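Long-range contact in transcriptional regulator, MarR family (PDB 3S2W), which probably binds DNA and regulates transcription as a MarR-type winged helix-turn-helix regulator: residues A[38-48]-A[117-128]. Sequence-based numbering, arbitrary orientation.
With SO4 (sulfate ion), chain K.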
ATOM      1  N   TYR A  38      -7.401  -8.529  -4.375  1.00 43.08           N
ATOM      2  CA  TYR A  38      -8.785  -8.866  -4.089  1.00 36.16           C
ATOM      3  C   TYR A  38      -9.744  -7.886  -4.751  1.00 42.75           C
ATOM      4  O   TYR A  38     -10.720  -8.300  -5.363  1.00 43.40           O
ATOM      5  CB  TYR A  38      -9.030  -8.880  -2.582  1.00 38.82           C
ATOM      6  CG  TYR A  38     -10.449  -9.219  -2.258  1.00 40.94           C
ATOM      7  CD1 TYR A  38     -11.410  -8.227  -2.173  1.00 36.36           C
ATOM      8  CD2 TYR A  38     -10.843 -10.542  -2.080  1.00 50.13           C
ATOM      9  CE1 TYR A  38     -12.712  -8.522  -1.890  1.00 36.46           C
ATOM     10  CE2 TYR A  38     -12.159 -10.858  -1.799  1.00 46.40           C
ATOM     11  CZ  TYR A  38     -13.087  -9.842  -1.701  1.00 52.91           C
ATOM     12  OH  TYR A  38     -14.401 -10.136  -1.415  1.00 65.10           O
ATOM     13  N   ILE A  39      -9.468  -6.587  -4.613  1.00 35.55           N
ATOM     14  CA  ILE A  39     -10.271  -5.575  -5.261  1.00 39.78           C
ATOM     15  C   ILE A  39     -10.159  -5.744  -6.770  1.00 36.83           C
ATOM     16  O   ILE A  39     -11.150  -5.723  -7.483  1.00 46.06           O
ATOM     17  CB  ILE A  39      -9.810  -4.167  -4.866  1.00 47.52           C
ATOM     18  CG1 ILE A  39      -9.961  -3.958  -3.357  1.00 52.31           C
ATOM     19  CG2 ILE A  39     -10.597  -3.104  -5.602  1.00 37.95           C
ATOM     20  CD1 ILE A  39     -11.366  -3.966  -2.891  1.00 50.20           C
ATOM     21  N   GLY A  40      -8.939  -5.916  -7.245  1.00 38.51           N
ATOM     22  CA  GLY A  40      -8.674  -6.060  -8.662  1.00 25.50           C
ATOM     23  C   GLY A  40      -9.536  -7.075  -9.348  1.00 29.11           C
ATOM     24  O   GLY A  40     -10.039  -6.818 -10.441  1.00 38.36           O
ATOM     25  N   LYS A  41      -9.734  -8.227  -8.726  1.00 28.98           N
ATOM     26  CA  LYS A  41     -10.520  -9.257  -9.390  1.00 33.83           C
ATOM     27  C   LYS A  41     -11.982  -8.876  -9.428  1.00 40.19           C
ATOM     28  O   LYS A  41     -12.691  -9.179 -10.399  1.00 39.46           O
ATOM     29  CB  LYS A  41     -10.365 -10.612  -8.709  1.00 47.19           C
ATOM     30  CG  LYS A  41      -9.059 -11.301  -9.020  1.00 64.40           C
ATOM     31  CD  LYS A  41      -9.296 -12.699  -9.560  1.00 77.28           C
ATOM     32  CE  LYS A  41     -10.142 -13.514  -8.593  1.00 77.89           C
ATOM     33  NZ  LYS A  41      -9.496 -14.813  -8.270  1.00 73.81           N
ATOM     34  N   LYS A  42     -12.435  -8.232  -8.358  1.00 37.31           N
ATOM     35  CA  LYS A  42     -13.829  -7.856  -8.257  1.00 39.27           C
ATOM     36  C   LYS A  42     -14.154  -6.706  -9.195  1.00 33.27           C
ATOM     37  O   LYS A  42     -15.269  -6.604  -9.645  1.00 34.98           O
ATOM     38  CB  LYS A  42     -14.246  -7.530  -6.827  1.00 45.50           C
ATOM     39  CG  LYS A  42     -14.194  -8.703  -5.841  1.00 41.68           C
ATOM     40  CD  LYS A  42     -15.259  -9.700  -6.148  1.00 47.18           C
ATOM     41  CE  LYS A  42     -15.388 -10.730  -5.036  1.00 52.40           C
ATOM     42  NZ  LYS A  42     -16.410 -10.315  -4.057  1.00 58.07           N
ATOM     43  N   ILE A  43     -13.199  -5.862  -9.543  1.00 35.77           N
ATOM     44  CA  ILE A  43     -13.559  -4.774 -10.451  1.00 43.30           C
ATOM     45  C   ILE A  43     -13.285  -5.000 -11.942  1.00 40.63           C
ATOM     46  O   ILE A  43     -13.792  -4.246 -12.772  1.00 46.94           O
ATOM     47  CB  ILE A  43     -13.008  -3.402 -10.019  1.00 42.61           C
ATOM     48  CG1 ILE A  43     -11.495  -3.409 -10.010  1.00 36.30           C
ATOM     49  CG2 ILE A  43     -13.558  -3.011  -8.663  1.00 43.68           C
ATOM     50  CD1 ILE A  43     -10.935  -2.028  -9.728  1.00 39.86           C
ATOM     51  N   GLU A  44     -12.503  -6.030 -12.278  1.00 33.87           N
ATOM     52  CA  GLU A  44     -12.291  -6.427 -13.675  1.00 36.46           C
ATOM     53  C   GLU A  44     -13.580  -6.378 -14.500  1.00 39.30           C
ATOM     54  O   GLU A  44     -13.576  -5.839 -15.591  1.00 40.51           O
ATOM     55  CB  GLU A  44     -11.747  -7.836 -13.749  1.00 38.25           C
ATOM     56  CG  GLU A  44     -10.355  -8.028 -14.311  1.00 59.67           C
ATOM     57  CD  GLU A  44      -9.777  -9.395 -13.894  1.00 82.46           C
ATOM     58  OE1 GLU A  44     -10.242 -10.448 -14.403  1.00 78.16           O
ATOM     59  OE2 GLU A  44      -8.880  -9.414 -13.018  1.00 95.77           O
ATOM     60  N   PRO A  45     -14.678  -6.965 -13.985  1.00 34.98           N
ATOM     61  CA  PRO A  45     -15.884  -7.041 -14.817  1.00 40.05           C
ATOM     62  C   PRO A  45     -16.386  -5.679 -15.278  1.00 42.59           C
ATOM     63  O   PRO A  45     -17.126  -5.622 -16.251  1.00 50.22           O
ATOM     64  CB  PRO A  45     -16.903  -7.721 -13.900  1.00 43.41           C
ATOM     65  CG  PRO A  45     -16.049  -8.580 -12.982  1.00 43.97           C
ATOM     66  CD  PRO A  45     -14.784  -7.794 -12.767  1.00 32.23           C
ATOM     67  N   TYR A  46     -15.973  -4.608 -14.604  1.00 41.90           N
ATOM     68  CA  TYR A  46     -16.307  -3.245 -15.023  1.00 33.47           C
ATOM     69  C   TYR A  46     -15.206  -2.656 -15.891  1.00 37.02           C
ATOM     70  O   TYR A  46     -15.239  -1.481 -16.237  1.00 42.36           O
ATOM     71  CB  TYR A  46     -16.563  -2.339 -13.814  1.00 27.07           C
ATOM     72  CG  TYR A  46     -17.502  -2.958 -12.811  1.00 41.77           C
ATOM     73  CD1 TYR A  46     -17.018  -3.666 -11.709  1.00 47.55           C
ATOM     74  CD2 TYR A  46     -18.866  -2.866 -12.976  1.00 46.65           C
ATOM     75  CE1 TYR A  46     -17.880  -4.258 -10.803  1.00 44.62           C
ATOM     76  CE2 TYR A  46     -19.737  -3.447 -12.074  1.00 49.30           C
ATOM     77  CZ  TYR A  46     -19.244  -4.145 -10.995  1.00 48.85           C
ATOM     78  OH  TYR A  46     -20.140  -4.712 -10.118  1.00 44.81           O
ATOM     79  N   GLY A  47     -14.229  -3.476 -16.243  1.00 32.24           N
ATOM     80  CA  GLY A  47     -13.110  -3.025 -17.046  1.00 39.83           C
ATOM     81  C   GLY A  47     -12.280  -1.963 -16.351  1.00 42.86           C
ATOM     82  O   GLY A  47     -11.841  -1.011 -16.980  1.00 46.00           O
ATOM     83  N   ILE A  48     -12.056  -2.139 -15.054  1.00 40.28           N
ATOM     84  CA  ILE A  48     -11.356  -1.145 -14.236  1.00 38.50           C
ATOM     85  C   ILE A  48     -10.171  -1.800 -13.525  1.00 43.10           C
ATOM     86  O   ILE A  48     -10.319  -2.836 -12.888  1.00 48.19           O
ATOM     87  CB  ILE A  48     -12.308  -0.561 -13.162  1.00 36.49           C
ATOM     88  CG1 ILE A  48     -13.528   0.063 -13.814  1.00 53.54           C
ATOM     89  CG2 ILE A  48     -11.658   0.527 -12.373  1.00 31.89           C
ATOM     90  CD1 ILE A  48     -14.517   0.592 -12.800  1.00 57.13           C
ATOM     91  N   LEU A 117     -22.158   3.351 -10.744  1.00 52.04           N
ATOM     92  CA  LEU A 117     -21.248   2.279 -10.369  1.00 48.13           C
ATOM     93  C   LEU A 117     -21.051   2.209  -8.864  1.00 47.66           C
ATOM     94  O   LEU A 117     -20.695   1.160  -8.335  1.00 52.81           O
ATOM     95  CB  LEU A 117     -19.899   2.458 -11.042  1.00 55.67           C
ATOM     96  CG  LEU A 117     -19.340   1.088 -11.405  1.00 63.96           C
ATOM     97  CD1 LEU A 117     -20.408   0.345 -12.183  1.00 69.34           C
ATOM     98  CD2 LEU A 117     -18.066   1.190 -12.211  1.00 60.21           C
ATOM     99  N   GLU A 118     -21.325   3.325  -8.192  1.00 35.02           N
ATOM    100  CA  GLU A 118     -20.979   3.539  -6.781  1.00 39.71           C
ATOM    101  C   GLU A 118     -21.431   2.477  -5.774  1.00 45.57           C
ATOM    102  O   GLU A 118     -20.653   2.091  -4.917  1.00 46.14           O
ATOM    103  CB  GLU A 118     -21.440   4.929  -6.319  1.00 36.54           C
ATOM    104  CG  GLU A 118     -20.823   5.362  -5.023  1.00 36.41           C
ATOM    105  CD  GLU A 118     -21.424   6.662  -4.485  1.00 52.49           C
ATOM    106  OE1 GLU A 118     -21.146   6.986  -3.318  1.00 61.66           O
ATOM    107  OE2 GLU A 118     -22.176   7.359  -5.207  1.00 51.27           O
ATOM    108  N   PRO A 119     -22.697   2.022  -5.852  1.00 46.31           N
ATOM    109  CA  PRO A 119     -23.156   0.961  -4.946  1.00 39.34           C
ATOM    110  C   PRO A 119     -22.296  -0.291  -5.083  1.00 42.29           C
ATOM    111  O   PRO A 119     -22.035  -0.988  -4.095  1.00 49.87           O
ATOM    112  CB  PRO A 119     -24.576   0.648  -5.452  1.00 37.47           C
ATOM    113  CG  PRO A 119     -25.010   1.874  -6.153  1.00 35.96           C
ATOM    114  CD  PRO A 119     -23.770   2.481  -6.754  1.00 41.93           C
ATOM    115  N   ASP A 120     -21.866  -0.579  -6.307  1.00 31.06           N
ATOM    116  CA  ASP A 120     -21.037  -1.753  -6.569  1.00 38.67           C
ATOM    117  C   ASP A 120     -19.619  -1.584  -5.977  1.00 42.64           C
ATOM    118  O   ASP A 120     -19.101  -2.485  -5.324  1.00 43.18           O
ATOM    119  CB  ASP A 120     -20.966  -2.036  -8.071  1.00 48.05           C
ATOM    120  CG  ASP A 120     -22.351  -2.067  -8.739  1.00 61.75           C
ATOM    121  OD1 ASP A 120     -22.910  -0.968  -9.035  1.00 59.82           O
ATOM    122  OD2 ASP A 120     -22.865  -3.193  -8.976  1.00 53.38           O
HETATM  123  N   MSE A 121     -19.011  -0.423  -6.201  1.00 38.02           N
HETATM  124  CA  MSE A 121     -17.696  -0.128  -5.659  1.00 38.11           C
HETATM  125  C   MSE A 121     -17.708  -0.141  -4.128  1.00 49.65           C
HETATM  126  O   MSE A 121     -16.869  -0.784  -3.489  1.00 47.41           O
HETATM  127  CB  MSE A 121     -17.242   1.238  -6.151  1.00 37.87           C
HETATM  128  CG  MSE A 121     -17.175   1.358  -7.666  1.00 51.36           C
HETATM  129 SE   MSE A 121     -15.921   0.085  -8.471  0.76 53.52          SE
HETATM  130  CE  MSE A 121     -17.153  -1.365  -8.881  1.00 48.59           C
ATOM    131  N   LYS A 122     -18.658   0.560  -3.524  1.00 43.74           N
ATOM    132  CA  LYS A 122     -18.668   0.613  -2.074  1.00 49.89           C
ATOM    133  C   LYS A 122     -18.896  -0.766  -1.454  1.00 48.77           C
ATOM    134  O   LYS A 122     -18.372  -1.070  -0.362  1.00 45.75           O
ATOM    135  CB  LYS A 122     -19.645   1.676  -1.562  1.00 55.84           C
ATOM    136  CG  LYS A 122     -19.042   3.112  -1.601  1.00 68.72           C
ATOM    137  CD  LYS A 122     -19.996   4.175  -1.038  1.00 75.44           C
ATOM    138  CE  LYS A 122     -19.338   5.562  -0.977  1.00 80.39           C
ATOM    139  NZ  LYS A 122     -20.322   6.677  -0.735  1.00 81.22           N
ATOM    140  N   LYS A 123     -19.646  -1.609  -2.167  1.00 40.41           N
ATOM    141  CA  LYS A 123     -19.926  -2.972  -1.706  1.00 39.64           C
ATOM    142  C   LYS A 123     -18.694  -3.880  -1.788  1.00 44.98           C
ATOM    143  O   LYS A 123     -18.454  -4.712  -0.905  1.00 38.54           O
ATOM    144  CB  LYS A 123     -21.058  -3.598  -2.518  1.00 39.93           C
ATOM    145  CG  LYS A 123     -21.402  -4.999  -2.071  1.00 42.90           C
ATOM    146  CD  LYS A 123     -22.171  -5.735  -3.150  1.00 65.25           C
ATOM    147  CE  LYS A 123     -22.757  -7.069  -2.662  1.00 75.46           C
ATOM    148  NZ  LYS A 123     -23.397  -7.833  -3.791  1.00 74.79           N
ATOM    149  N   ILE A 124     -17.933  -3.729  -2.872  1.00 42.70           N
ATOM    150  CA  ILE A 124     -16.672  -4.427  -3.038  1.00 39.49           C
ATOM    151  C   ILE A 124     -15.686  -4.048  -1.930  1.00 36.54           C
ATOM    152  O   ILE A 124     -15.002  -4.914  -1.405  1.00 45.82           O
ATOM    153  CB  ILE A 124     -16.008  -4.088  -4.372  1.00 45.19           C
ATOM    154  CG1 ILE A 124     -16.820  -4.634  -5.546  1.00 54.65           C
ATOM    155  CG2 ILE A 124     -14.624  -4.630  -4.382  1.00 36.45           C
ATOM    156  CD1 ILE A 124     -16.880  -6.121  -5.573  1.00 66.24           C
ATOM    157  N   ALA A 125     -15.608  -2.757  -1.597  1.00 26.77           N
ATOM    158  CA  ALA A 125     -14.754  -2.284  -0.503  1.00 34.53           C
ATOM    159  C   ALA A 125     -15.215  -2.878   0.830  1.00 44.18           C
ATOM    160  O   ALA A 125     -14.422  -3.118   1.719  1.00 52.73           O
ATOM    161  CB  ALA A 125     -14.760  -0.744  -0.424  1.00 24.34           C
ATOM    162  N   SER A 126     -16.506  -3.128   0.956  1.00 46.62           N
ATOM    163  CA  SER A 126     -17.036  -3.655   2.198  1.00 51.50           C
ATOM    164  C   SER A 126     -16.645  -5.097   2.359  1.00 47.50           C
ATOM    165  O   SER A 126     -16.282  -5.523   3.445  1.00 56.12           O
ATOM    166  CB  SER A 126     -18.566  -3.528   2.249  1.00 57.00           C
ATOM    167  OG  SER A 126     -18.948  -2.169   2.350  1.00 59.98           O
ATOM    168  N   GLU A 127     -16.726  -5.857   1.277  1.00 44.64           N
ATOM    169  CA  GLU A 127     -16.487  -7.291   1.358  1.00 43.24           C
ATOM    170  C   GLU A 127     -15.045  -7.502   1.725  1.00 41.71           C
ATOM    171  O   GLU A 127     -14.689  -8.470   2.386  1.00 45.00           O
ATOM    172  CB  GLU A 127     -16.807  -7.974   0.026  1.00 50.77           C
ATOM    173  CG  GLU A 127     -18.282  -7.911  -0.346  1.00 57.98           C
ATOM    174  CD  GLU A 127     -18.535  -8.249  -1.795  1.00 69.96           C
ATOM    175  OE1 GLU A 127     -19.695  -8.560  -2.141  1.00 84.94           O
ATOM    176  OE2 GLU A 127     -17.579  -8.193  -2.591  1.00 68.61           O
ATOM    177  N   TRP A 128     -14.210  -6.573   1.281  1.00 40.31           N
ATOM    178  CA  TRP A 128     -12.812  -6.634   1.620  1.00 34.46           C
ATOM    179  C   TRP A 128     -12.590  -6.344   3.115  1.00 41.05           C
ATOM    180  O   TRP A 128     -11.882  -7.093   3.794  1.00 50.21           O
ATOM    181  CB  TRP A 128     -12.032  -5.680   0.739  1.00 30.58           C
ATOM    182  CG  TRP A 128     -10.607  -5.623   1.105  1.00 30.69           C
ATOM    183  CD1 TRP A 128      -9.909  -4.526   1.480  1.00 35.01           C
ATOM    184  CD2 TRP A 128      -9.706  -6.726   1.194  1.00 34.54           C
ATOM    185  NE1 TRP A 128      -8.615  -4.866   1.770  1.00 37.70           N
ATOM    186  CE2 TRP A 128      -8.465  -6.217   1.614  1.00 34.32           C
ATOM    187  CE3 TRP A 128      -9.823  -8.101   0.946  1.00 38.16           C
ATOM    188  CZ2 TRP A 128      -7.334  -7.023   1.773  1.00 32.90           C
ATOM    189  CZ3 TRP A 128      -8.705  -8.904   1.123  1.00 30.71           C
ATOM    190  CH2 TRP A 128      -7.473  -8.353   1.515  1.00 23.26           C
TER
HETATM  191  S   SO4 K 159     -15.791 -13.354  -1.131  0.92130.64           S
HETATM  192  O1  SO4 K 159     -15.427 -12.267  -0.226  0.92130.71           O
HETATM  193  O2  SO4 K 159     -17.150 -13.140  -1.632  0.92132.05           O
HETATM  194  O3  SO4 K 159     -14.867 -13.389  -2.261  0.92127.23           O
HETATM  195  O4  SO4 K 159     -15.719 -14.623  -0.410  0.92128.89           O
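Tyr38 and Trp128 form an offset aromatic pair: the planes of the tyrosine ring and the indole six-membered ring are 29° apart and their centroids 5.0 Å, so overlap is slight. Trp128 CE3 sits over one face of the phenol, near its rim, 3.5 Å from Tyr38 CG. Tyr38 has CG anti to its own N (chi1 180°), which carries the ring alongside the indole and its OH out to the sulfate. In a CH-pi contact, the selenomethionine methyl Met121 CE stands over the Tyr46 ring, 3.9 Å from its centroid.

Among polar contacts, Lys42 NZ makes a salt bridge with Glu127 OE2 at 2.8 Å, its hydrogen bond weak, and gives a weak bond to Tyr38 OH. That hydroxyl donates to O1 of the sulfate, probably from the crystallisation liquor, at 2.6 Å. With an alanine in place of Tyr38, the six-membered ring of Trp128 would probably lose the phenol packed against it, the sulfate a hydrogen-bond donor, and Lys42 NZ a weak acceptor.

Apolar packing makes up much of the rest. Ile124 CD1 lies against Lys42 CB, while its CG2 meets Ile39 CD1 at 3.6 Å. Ile43 CG2 reaches Met121 SE, and the two methyls of Leu117 divide, CD1 going to the Tyr46 ring and CD2 to Ile48 CD1, 3.6 Å away.

Helices 23-43 and 112-133 run roughly antiparallel, their local axes 10.1 Å apart at 145°. Helix 53-61 sets Tyr60 on Leu117, and Phe53 and Met57 on Met121; Tyr93 OH makes a hydrogen bond with Tyr46 O. At the other end Ile158 and Gly155 of the second subunit pack on Tyr38 and Trp128, as in MarR proteins, where N- and C-terminal helices form the dimerisation region beside the winged helix-turn-helix.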